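Local coordinates for tail fiber protein (Acinetobacter phage AM24, PDB 5W5P) that probably recognises, and may degrade, the capsular polysaccharide of Acinetobacter baumannii as the trimeric tailspike of the phage, at residues R457-L461 with T472-I476; F499-A505 with T596-S602; F544-E548 with L560-F564; H563-L569 with K581-A587. One frame throughout, in Å; residues are numbered along the deposited sequence.

Contact 1: residues R457-L461 with T472-I476; sequences RKEFL and TVAEI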
# COMPACT_ATOMS: atom_id res chain seq x y z
N ARG A 457 -16.32 10.03 -32.77
CA ARG A 457 -16.17 9.78 -34.20
C ARG A 457 -17.55 9.59 -34.80
O ARG A 457 -18.36 8.81 -34.28
CB ARG A 457 -15.29 8.55 -34.47
CG ARG A 457 -13.78 8.82 -34.35
CD ARG A 457 -12.93 7.56 -34.53
NE ARG A 457 -13.23 6.52 -33.55
CZ ARG A 457 -12.36 5.59 -33.14
NH1 ARG A 457 -11.12 5.57 -33.61
NH2 ARG A 457 -12.73 4.68 -32.25
N LYS A 458 -17.84 10.34 -35.86
CA LYS A 458 -19.13 10.29 -36.53
C LYS A 458 -18.92 10.37 -38.03
O LYS A 458 -18.09 11.14 -38.52
CB LYS A 458 -20.06 11.43 -36.07
CG LYS A 458 -21.49 11.31 -36.57
CD LYS A 458 -22.44 12.24 -35.85
CE LYS A 458 -23.86 11.70 -35.90
NZ LYS A 458 -24.06 10.64 -34.86
N GLU A 459 -19.68 9.55 -38.76
CA GLU A 459 -19.64 9.54 -40.21
C GLU A 459 -20.78 10.41 -40.75
O GLU A 459 -21.92 10.28 -40.31
CB GLU A 459 -19.75 8.11 -40.73
CG GLU A 459 -20.23 7.99 -42.16
CD GLU A 459 -20.54 6.56 -42.55
OE1 GLU A 459 -21.73 6.19 -42.57
OE2 GLU A 459 -19.59 5.80 -42.84
N PHE A 460 -20.45 11.29 -41.69
CA PHE A 460 -21.42 12.17 -42.35
C PHE A 460 -21.41 11.84 -43.83
O PHE A 460 -20.64 12.42 -44.60
CB PHE A 460 -21.10 13.66 -42.11
CG PHE A 460 -21.18 14.07 -40.67
CD1 PHE A 460 -22.37 14.52 -40.13
CD2 PHE A 460 -20.05 14.02 -39.86
CE1 PHE A 460 -22.44 14.90 -38.80
CE2 PHE A 460 -20.12 14.40 -38.53
CZ PHE A 460 -21.31 14.84 -38.00
N LEU A 461 -22.26 10.90 -44.24
CA LEU A 461 -22.36 10.56 -45.65
C LEU A 461 -22.78 11.78 -46.46
O LEU A 461 -23.62 12.57 -46.02
CB LEU A 461 -23.35 9.41 -45.85
CG LEU A 461 -22.86 8.04 -45.38
CD1 LEU A 461 -24.02 7.06 -45.21
CD2 LEU A 461 -21.82 7.48 -46.35
N THR A 472 -22.15 19.14 -43.67
CA THR A 472 -22.16 19.01 -42.22
C THR A 472 -20.92 18.25 -41.78
O THR A 472 -20.61 17.19 -42.33
CB THR A 472 -23.43 18.29 -41.76
OG1 THR A 472 -24.58 18.86 -42.39
CG2 THR A 472 -23.58 18.38 -40.25
N VAL A 473 -20.20 18.78 -40.80
CA VAL A 473 -18.91 18.21 -40.41
C VAL A 473 -18.89 17.72 -38.98
O VAL A 473 -17.96 16.98 -38.61
CB VAL A 473 -17.76 19.21 -40.65
CG1 VAL A 473 -17.49 19.31 -42.14
CG2 VAL A 473 -18.07 20.57 -40.03
N ALA A 474 -19.88 18.06 -38.16
CA ALA A 474 -19.84 17.73 -36.75
C ALA A 474 -21.23 17.94 -36.16
O ALA A 474 -22.06 18.66 -36.73
CB ALA A 474 -18.80 18.56 -35.99
N GLU A 475 -21.47 17.31 -35.02
CA GLU A 475 -22.75 17.42 -34.34
C GLU A 475 -22.50 17.35 -32.84
O GLU A 475 -21.93 16.38 -32.34
CB GLU A 475 -23.70 16.31 -34.79
CG GLU A 475 -25.02 16.28 -34.04
CD GLU A 475 -25.88 15.10 -34.44
OE1 GLU A 475 -26.00 14.16 -33.63
OE2 GLU A 475 -26.44 15.12 -35.55
N ILE A 476 -22.92 18.39 -32.13
CA ILE A 476 -22.83 18.42 -30.68
C ILE A 476 -24.24 18.45 -30.12
O ILE A 476 -25.21 18.81 -30.80
CB ILE A 476 -22.02 19.63 -30.17
CG1 ILE A 476 -22.75 20.94 -30.48
CG2 ILE A 476 -20.62 19.64 -30.80
CD1 ILE A 476 -21.97 22.17 -30.10

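Contact 2: residues F499-A505 with T596-S602; sequences FMQMKTA and TAKVFSS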
# COMPACT_ATOMS: atom_id res chain seq x y z
N PHE A 499 -11.10 16.83 -36.87
CA PHE A 499 -10.27 16.17 -37.88
C PHE A 499 -11.19 15.47 -38.87
O PHE A 499 -11.85 14.48 -38.53
CB PHE A 499 -9.30 15.19 -37.22
CG PHE A 499 -8.46 14.41 -38.21
CD1 PHE A 499 -8.09 14.96 -39.43
CD2 PHE A 499 -8.04 13.13 -37.91
CE1 PHE A 499 -7.32 14.24 -40.32
CE2 PHE A 499 -7.27 12.41 -38.80
CZ PHE A 499 -6.91 12.96 -40.01
N MSE A 500 -11.23 15.97 -40.10
CA MSE A 500 -12.10 15.40 -41.12
C MSE A 500 -11.30 14.58 -42.13
O MSE A 500 -10.35 15.08 -42.73
CB MSE A 500 -12.88 16.49 -41.85
CG MSE A 500 -13.71 17.40 -40.95
SE MSE A 500 -14.03 19.15 -41.76
CE MSE A 500 -12.30 19.96 -41.40
N GLN A 501 -11.71 13.33 -42.31
CA GLN A 501 -11.12 12.45 -43.31
C GLN A 501 -12.18 12.18 -44.37
O GLN A 501 -13.20 11.55 -44.09
CB GLN A 501 -10.63 11.15 -42.67
CG GLN A 501 -9.40 11.35 -41.79
CD GLN A 501 -9.00 10.09 -41.03
OE1 GLN A 501 -9.79 9.53 -40.26
NE2 GLN A 501 -7.77 9.63 -41.25
N MSE A 502 -11.94 12.67 -45.58
CA MSE A 502 -12.87 12.43 -46.69
C MSE A 502 -12.58 11.07 -47.29
O MSE A 502 -11.46 10.79 -47.72
CB MSE A 502 -12.77 13.53 -47.75
CG MSE A 502 -12.25 14.86 -47.25
SE MSE A 502 -13.31 15.66 -45.81
CE MSE A 502 -12.05 17.06 -45.30
N LYS A 503 -13.60 10.22 -47.31
CA LYS A 503 -13.44 8.83 -47.71
C LYS A 503 -14.45 8.47 -48.78
O LYS A 503 -15.51 9.09 -48.91
CB LYS A 503 -13.59 7.88 -46.52
CG LYS A 503 -12.67 8.19 -45.35
CD LYS A 503 -12.88 7.20 -44.22
CE LYS A 503 -12.00 7.51 -43.03
NZ LYS A 503 -12.14 6.46 -41.99
N THR A 504 -14.11 7.45 -49.57
CA THR A 504 -15.02 6.87 -50.54
C THR A 504 -15.98 5.93 -49.82
O THR A 504 -16.01 5.85 -48.59
CB THR A 504 -14.24 6.14 -51.63
OG1 THR A 504 -13.54 5.03 -51.05
CG2 THR A 504 -13.24 7.07 -52.30
N ALA A 505 -16.78 5.19 -50.59
CA ALA A 505 -17.68 4.21 -49.98
C ALA A 505 -16.90 3.10 -49.27
O ALA A 505 -17.34 2.62 -48.22
CB ALA A 505 -18.60 3.61 -51.04
N THR A 596 -15.61 10.78 -53.40
CA THR A 596 -15.74 10.88 -51.95
C THR A 596 -17.20 10.71 -51.56
O THR A 596 -18.07 11.44 -52.03
CB THR A 596 -15.21 12.23 -51.48
OG1 THR A 596 -13.83 12.36 -51.84
CG2 THR A 596 -15.36 12.36 -49.97
N ALA A 597 -17.47 9.73 -50.69
CA ALA A 597 -18.83 9.41 -50.30
C ALA A 597 -19.21 9.95 -48.92
O ALA A 597 -20.40 9.98 -48.59
CB ALA A 597 -19.06 7.90 -50.33
N LYS A 598 -18.24 10.37 -48.11
CA LYS A 598 -18.55 10.77 -46.75
C LYS A 598 -17.41 11.59 -46.18
O LYS A 598 -16.28 11.54 -46.65
CB LYS A 598 -18.81 9.56 -45.85
CG LYS A 598 -17.64 8.60 -45.78
CD LYS A 598 -18.05 7.28 -45.14
CE LYS A 598 -17.17 6.14 -45.61
NZ LYS A 598 -17.60 4.85 -45.03
N VAL A 599 -17.74 12.34 -45.13
CA VAL A 599 -16.77 13.02 -44.29
C VAL A 599 -16.77 12.31 -42.95
O VAL A 599 -17.79 12.30 -42.24
CB VAL A 599 -17.08 14.52 -44.15
CG1 VAL A 599 -16.18 15.14 -43.08
CG2 VAL A 599 -16.90 15.22 -45.48
N PHE A 600 -15.64 11.69 -42.61
CA PHE A 600 -15.47 11.01 -41.32
C PHE A 600 -14.72 11.95 -40.38
O PHE A 600 -13.55 12.26 -40.60
CB PHE A 600 -14.71 9.69 -41.51
CG PHE A 600 -14.81 8.77 -40.33
CD1 PHE A 600 -16.03 8.20 -39.97
CD2 PHE A 600 -13.69 8.46 -39.58
CE1 PHE A 600 -16.12 7.35 -38.88
CE2 PHE A 600 -13.77 7.60 -38.50
CZ PHE A 600 -14.98 7.04 -38.14
N SER A 601 -15.40 12.40 -39.34
CA SER A 601 -14.88 13.45 -38.47
C SER A 601 -14.49 12.86 -37.12
O SER A 601 -15.33 12.28 -36.43
CB SER A 601 -15.90 14.56 -38.31
OG SER A 601 -16.13 15.22 -39.55
N SER A 602 -13.23 13.04 -36.74
CA SER A 602 -12.73 12.70 -35.40
C SER A 602 -12.67 13.99 -34.60
O SER A 602 -11.71 14.75 -34.69
CB SER A 602 -11.36 12.04 -35.49
OG SER A 602 -11.43 10.76 -36.10
O HOH W 1 -11.48 11.19 -38.91

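Contact 3: residues F544-E548 with L560-F564; sequences FTQLE and LFKHF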
# COMPACT_ATOMS: atom_id res chain seq x y z
N PHE A 544 -8.51 26.88 -39.82
CA PHE A 544 -8.80 25.85 -40.80
C PHE A 544 -7.55 25.60 -41.63
O PHE A 544 -6.84 26.54 -41.99
CB PHE A 544 -9.97 26.25 -41.71
CG PHE A 544 -10.29 25.23 -42.77
CD1 PHE A 544 -11.10 24.15 -42.49
CD2 PHE A 544 -9.77 25.36 -44.04
CE1 PHE A 544 -11.38 23.21 -43.46
CE2 PHE A 544 -10.05 24.43 -45.02
CZ PHE A 544 -10.86 23.35 -44.73
N THR A 545 -7.29 24.33 -41.91
CA THR A 545 -6.22 23.97 -42.84
C THR A 545 -6.56 22.61 -43.43
O THR A 545 -7.19 21.77 -42.79
CB THR A 545 -4.84 23.94 -42.17
OG1 THR A 545 -3.88 23.39 -43.08
CG2 THR A 545 -4.86 23.12 -40.91
N GLN A 546 -6.14 22.42 -44.68
CA GLN A 546 -6.39 21.17 -45.39
C GLN A 546 -5.20 20.85 -46.26
O GLN A 546 -4.45 21.74 -46.67
CB GLN A 546 -7.66 21.25 -46.25
CG GLN A 546 -7.55 22.15 -47.47
CD GLN A 546 -8.89 22.43 -48.11
OE1 GLN A 546 -9.70 21.53 -48.31
NE2 GLN A 546 -9.15 23.70 -48.42
N LEU A 547 -5.01 19.57 -46.53
CA LEU A 547 -3.97 19.14 -47.45
C LEU A 547 -4.48 19.27 -48.88
O LEU A 547 -5.60 18.86 -49.20
CB LEU A 547 -3.56 17.70 -47.15
CG LEU A 547 -2.53 17.58 -46.03
CD1 LEU A 547 -2.73 16.28 -45.25
CD2 LEU A 547 -1.12 17.69 -46.59
N GLU A 548 -3.67 19.87 -49.75
CA GLU A 548 -4.02 20.07 -51.15
C GLU A 548 -3.26 19.15 -52.09
O GLU A 548 -3.48 19.21 -53.30
CB GLU A 548 -3.78 21.53 -51.55
CG GLU A 548 -4.53 22.54 -50.69
CD GLU A 548 -4.22 23.98 -51.06
OE1 GLU A 548 -4.34 24.86 -50.19
OE2 GLU A 548 -3.85 24.24 -52.23
N LEU A 560 -3.94 13.37 -52.55
CA LEU A 560 -4.98 13.93 -51.71
C LEU A 560 -5.56 15.18 -52.36
O LEU A 560 -4.83 16.03 -52.87
CB LEU A 560 -4.43 14.26 -50.33
CG LEU A 560 -3.93 13.11 -49.46
CD1 LEU A 560 -3.29 13.66 -48.20
CD2 LEU A 560 -5.06 12.15 -49.11
N PHE A 561 -6.89 15.29 -52.34
CA PHE A 561 -7.62 16.33 -53.05
C PHE A 561 -8.08 17.42 -52.10
O PHE A 561 -8.48 17.15 -50.96
CB PHE A 561 -8.84 15.72 -53.76
CG PHE A 561 -9.59 16.69 -54.63
CD1 PHE A 561 -9.07 17.10 -55.85
CD2 PHE A 561 -10.84 17.17 -54.25
CE1 PHE A 561 -9.76 17.98 -56.65
CE2 PHE A 561 -11.54 18.06 -55.06
CZ PHE A 561 -11.00 18.46 -56.26
N LYS A 562 -8.01 18.67 -52.56
CA LYS A 562 -8.50 19.82 -51.81
C LYS A 562 -10.02 19.87 -51.94
O LYS A 562 -10.56 20.26 -52.98
CB LYS A 562 -7.85 21.10 -52.32
CG LYS A 562 -8.38 22.38 -51.68
CD LYS A 562 -7.79 23.62 -52.35
CE LYS A 562 -8.31 24.88 -51.68
NZ LYS A 562 -7.71 26.12 -52.24
N HIS A 563 -10.73 19.46 -50.88
CA HIS A 563 -12.19 19.34 -50.96
C HIS A 563 -12.90 20.66 -50.68
O HIS A 563 -14.00 20.89 -51.20
CB HIS A 563 -12.68 18.28 -49.97
CG HIS A 563 -12.46 16.87 -50.43
ND1 HIS A 563 -11.20 16.32 -50.54
CD2 HIS A 563 -13.33 15.91 -50.82
CE1 HIS A 563 -11.31 15.07 -50.97
NE2 HIS A 563 -12.59 14.80 -51.15
N PHE A 564 -12.31 21.53 -49.86
CA PHE A 564 -12.94 22.77 -49.45
C PHE A 564 -12.26 23.96 -50.12
O PHE A 564 -11.03 24.01 -50.23
CB PHE A 564 -12.89 22.93 -47.92
CG PHE A 564 -13.78 21.97 -47.18
CD1 PHE A 564 -15.13 22.25 -47.00
CD2 PHE A 564 -13.27 20.79 -46.65
CE1 PHE A 564 -15.95 21.38 -46.32
CE2 PHE A 564 -14.09 19.91 -45.96
CZ PHE A 564 -15.44 20.21 -45.80
O HOH W 2 -5.45 18.52 -54.90

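Contact 4: residues H563-L569 with K581-A587; sequences HFTSPVL and KLSGYVA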
# COMPACT_ATOMS: atom_id res chain seq x y z
N HIS A 563 -10.73 19.46 -50.88
CA HIS A 563 -12.19 19.34 -50.96
C HIS A 563 -12.90 20.66 -50.68
O HIS A 563 -14.00 20.89 -51.20
CB HIS A 563 -12.68 18.28 -49.97
CG HIS A 563 -12.46 16.87 -50.43
ND1 HIS A 563 -11.20 16.32 -50.54
CD2 HIS A 563 -13.33 15.91 -50.82
CE1 HIS A 563 -11.31 15.07 -50.97
NE2 HIS A 563 -12.59 14.80 -51.15
N PHE A 564 -12.31 21.53 -49.86
CA PHE A 564 -12.94 22.77 -49.45
C PHE A 564 -12.26 23.96 -50.12
O PHE A 564 -11.03 24.01 -50.23
CB PHE A 564 -12.89 22.93 -47.92
CG PHE A 564 -13.78 21.97 -47.18
CD1 PHE A 564 -15.13 22.25 -47.00
CD2 PHE A 564 -13.27 20.79 -46.65
CE1 PHE A 564 -15.95 21.38 -46.32
CE2 PHE A 564 -14.09 19.91 -45.96
CZ PHE A 564 -15.44 20.21 -45.80
N THR A 565 -13.07 24.92 -50.58
CA THR A 565 -12.57 26.16 -51.18
C THR A 565 -13.09 27.32 -50.35
O THR A 565 -14.26 27.69 -50.43
CB THR A 565 -13.00 26.27 -52.64
OG1 THR A 565 -12.37 25.24 -53.41
CG2 THR A 565 -12.62 27.62 -53.22
N SER A 566 -12.20 27.89 -49.52
CA SER A 566 -12.48 28.98 -48.59
C SER A 566 -13.76 28.72 -47.81
O SER A 566 -14.77 29.40 -48.02
CB SER A 566 -12.56 30.31 -49.33
OG SER A 566 -13.69 30.35 -50.17
N PRO A 567 -13.76 27.76 -46.89
CA PRO A 567 -15.01 27.37 -46.22
C PRO A 567 -15.47 28.40 -45.20
O PRO A 567 -14.67 29.09 -44.56
CB PRO A 567 -14.65 26.05 -45.55
CG PRO A 567 -13.19 26.15 -45.30
CD PRO A 567 -12.61 26.95 -46.44
N VAL A 568 -16.79 28.46 -45.03
CA VAL A 568 -17.43 29.30 -44.03
C VAL A 568 -18.25 28.39 -43.13
O VAL A 568 -18.92 27.47 -43.61
CB VAL A 568 -18.31 30.39 -44.69
CG1 VAL A 568 -19.44 30.82 -43.77
CG2 VAL A 568 -17.46 31.58 -45.07
N LEU A 569 -18.17 28.63 -41.82
CA LEU A 569 -18.85 27.79 -40.84
C LEU A 569 -20.26 28.30 -40.58
O LEU A 569 -20.47 29.49 -40.34
CB LEU A 569 -18.06 27.75 -39.53
CG LEU A 569 -18.85 27.30 -38.29
CD1 LEU A 569 -19.18 25.82 -38.36
CD2 LEU A 569 -18.08 27.61 -37.01
N LYS A 581 -21.38 23.01 -39.92
CA LYS A 581 -21.28 22.80 -41.36
C LYS A 581 -20.26 23.75 -41.97
O LYS A 581 -20.08 24.89 -41.51
CB LYS A 581 -22.63 23.01 -42.05
CG LYS A 581 -23.83 22.50 -41.29
CD LYS A 581 -25.11 22.94 -41.98
CE LYS A 581 -26.33 22.35 -41.31
NZ LYS A 581 -27.55 22.65 -42.11
N LEU A 582 -19.59 23.28 -43.02
CA LEU A 582 -18.63 24.07 -43.78
C LEU A 582 -19.07 24.16 -45.23
O LEU A 582 -19.63 23.21 -45.79
CB LEU A 582 -17.22 23.47 -43.69
CG LEU A 582 -16.59 23.48 -42.30
CD1 LEU A 582 -15.28 22.71 -42.30
CD2 LEU A 582 -16.38 24.91 -41.82
N SER A 583 -18.80 25.31 -45.85
CA SER A 583 -19.19 25.57 -47.22
C SER A 583 -18.00 25.36 -48.17
O SER A 583 -16.90 24.99 -47.76
CB SER A 583 -19.74 27.00 -47.35
OG SER A 583 -18.80 27.95 -46.89
N GLY A 584 -18.25 25.58 -49.46
CA GLY A 584 -17.22 25.44 -50.47
C GLY A 584 -16.75 24.02 -50.70
O GLY A 584 -15.60 23.81 -51.09
N TYR A 585 -17.62 23.03 -50.49
CA TYR A 585 -17.23 21.64 -50.59
C TYR A 585 -17.46 21.11 -52.00
O TYR A 585 -18.55 21.25 -52.56
CB TYR A 585 -18.00 20.78 -49.59
CG TYR A 585 -17.66 19.31 -49.69
CD1 TYR A 585 -16.62 18.76 -48.95
CD2 TYR A 585 -18.38 18.46 -50.53
CE1 TYR A 585 -16.30 17.42 -49.03
CE2 TYR A 585 -18.07 17.12 -50.63
CZ TYR A 585 -17.03 16.61 -49.87
OH TYR A 585 -16.71 15.28 -49.96
N VAL A 586 -16.42 20.50 -52.57
CA VAL A 586 -16.51 19.79 -53.84
C VAL A 586 -15.81 18.45 -53.66
O VAL A 586 -14.63 18.41 -53.29
CB VAL A 586 -15.89 20.58 -55.01
CG1 VAL A 586 -15.83 19.72 -56.26
CG2 VAL A 586 -16.66 21.86 -55.27
N ALA A 587 -16.53 17.36 -53.91
CA ALA A 587 -15.98 16.03 -53.67
C ALA A 587 -14.93 15.67 -54.72
O ALA A 587 -15.02 16.06 -55.88
CB ALA A 587 -17.10 14.98 -53.68
O HOH W 3 -14.13 23.14 -53.31

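Contact 1: residues R457-L461 with T472-I476
Two facing sheets of the C-terminal beta-sandwich meet where Phe460, on strand 451-461, packs against the backbone of strand 470-477. The local strand axes run 7.6 Å apart at 139°, and no hydrogen bond joins the segments, so packing of one aromatic side chain, largely on backbone, carries the contact. With CG anti to its carbonyl carbon (chi1 -63°), the Phe460 ring reaches over to the other strand. Its CE2 lies 3.4 Å from Val473 O and its CZ 3.5 Å from Ala474 CA, while the Val473 carbonyl carbon sits over one ring face. The methyl CG2 of Thr472 touches ring atom CE1 at 3.9 Å, its side chain crossing that of Phe460 at about a right angle.

Beside the ring, Lys458 and Glu475 bring opposite charges together without a salt bridge, NZ to OE1 being 4.2 Å. Glu475 OE1 is instead hydrogen-bonded to OG1 of Thr623, the C-terminal residue. The ring meets backbone that is itself irregular: Val473 and Ala474 both face Leu580 of strand 577-582, and Val473 O is hydrogen-bonded by Ser601 OG. A classic beta bulge on one sheet, packed against an aromatic side chain of the other, thus lies at the border of the sandwich interior, where an outermost strand meets the facing sheet.

Contact 2: residues F499-A505 with T596-S602
With CG of Lys503 anti to its carbonyl carbon (chi1 -54°) and that of Phe600 anti to its backbone N (chi1 -164°), the two side chains cross. The extended lysine chain passes the phenylalanine at a slant, CE 3.8 Å from Phe600 CB and NZ 3.5 Å from Phe600 CD2. Gln501 runs alongside Phe600, its OE1 at the ring edge.

Beneath these side chains the strands pair antiparallel. Gln501 N donates to Phe600 O at 2.7 Å in a nearly straight bond, and Phe600 N returns one to Gln501 O. Phe499 and Ser602 exchange a second such pair. At the other end Lys503 O accepts from both Ala597 N (2.7 Å) and Lys598 N (3.1 Å), a classic beta bulge. Across the sheet, on the face of Met500, Met502, Val599 and Ser601, the contacts are mainly apolar: selenium SE of Met502, a selenomethionine, lies 3.6 Å from Val599 CG2.

A water lies 2.7 Å from Gln501 OE1 and is also hydrogen-bonded to Phe600 O and Ser602 OG. Gln501 NE2 binds Gln522 of the second subunit, and Lys503 NZ binds Ser612 of that subunit. The chemistry is therefore two-sided: a largely apolar face, where Ser601 OG is satisfied by Val473 O, turned to the sandwich interior, and a face from which Gln501 and Lys503 bond across the subunit interface.

Contact 3: residues F544-E548 with L560-F564
The hydrogen bonding centres on Gln546, whose side-chain amide grips the backbone of Phe564 twice. Phe564 N donates to Gln546 OE1 at 3.0 Å, in the carbonyl plane and on a lone pair, while Gln546 NE2 donates to Phe564 O at 2.6 Å from above that carbonyl's plane. With donor and acceptor both engaged on one residue, the rotation of the amide is fixed. Gln546 CG lies between its backbone N and carbonyl carbon (chi1 70°), and from there the extended chain spans the gap to the loop. On the loop itself, His563 ND1 donates to Phe561 O, and His563 NE2 bonds Thr596 OG1. A water accepts weakly from Lys562 N and donates to Glu548 O at 2.6 Å.

Among the aromatic contacts, Phe544 turns its edge toward the face of Phe564 in an offset edge-to-face pair, with centroids 5.8 Å apart and planes at 81°. Phe544 CZ also meets Phe564 CB at 3.8 Å.

Aliphatic packing completes the contact. Lys562 lies alongside Glu548, Lys562 CD to Glu548 CG 3.8 Å, but their charged ends stay beyond salt-bridge distance. The Lys562 chain also crosses Gln546 at about a right angle, and Leu547 CD1 touches Leu560 CD1 at 4.0 Å.

The contact joins strand 535-546, an outermost strand of its sheet within the chain, and the residues that follow it to the loop between strands 558-559 and 569-574. Phe544 and Phe564 both touch Leu582 of strand 577-582, and Leu547 packs on Val537 of the second subunit.

Contact 4: residues H563-L569 with K581-A587
Tyr585 directs its ring edge at one face of Phe564, CD1 lying 3.7 Å from Phe564 CZ, with centroids 5.3 Å apart and planes at 66°. Leu582 CD1 lies over the opposite face, and Leu582 CB meets Phe564 CE1 at 3.6 Å, so the phenyl ring is held between two side chains of the same segment. Tyr585, its ring swung away from its own backbone N (chi1 178°), runs side by side with His563, Tyr585 OH 3.5 Å from His563 CD2, and the three rings form an aromatic cluster.

Backbone bonds set these rings in place. Val586 N donates to His563 O at 2.8 Å, and Thr565 N donates to Gly584 O. A water also donates to that oxygen and bonds Thr565 OG1. Gly584, at positive phi, lets the two backbones come close here. Farther along, Val568 N donates to Ser583 OG at 2.8 Å. A weak return bond runs from Ser583 N to Val568 O.

Beyond the segments, Tyr585 meets His471 edge-to-face. Leu582 packs on Val473 of strand 470-477 and Met500 of strand 492-503, while Pro567 touches Phe544 of strand 535-546, placing these loops beside the end of the sandwich interior.

In the fold
All four contacts lie in the C-terminal domain, about 49 to 58 Å from the centre of the chain, with centres 9 to 17 Å apart. Contact 1 closes before contact 2 opens, and contacts 3 and 4 are nested within the loop that contact 2 closes. Strands 451-461 and 598-608 are neighbours in one sheet, tying contact 1 to contact 2; strands 470-477 and 577-582 are neighbours in the other, tying contact 1 to contact 4. Contacts 3 and 4 share His563 and Phe564, which also pack on Met502 of contact 2. Together they knit two antiparallel sheets and their loops into one core, with contacts 1, 2 and 3 reaching the second subunit, while contact 4 touches no other chain.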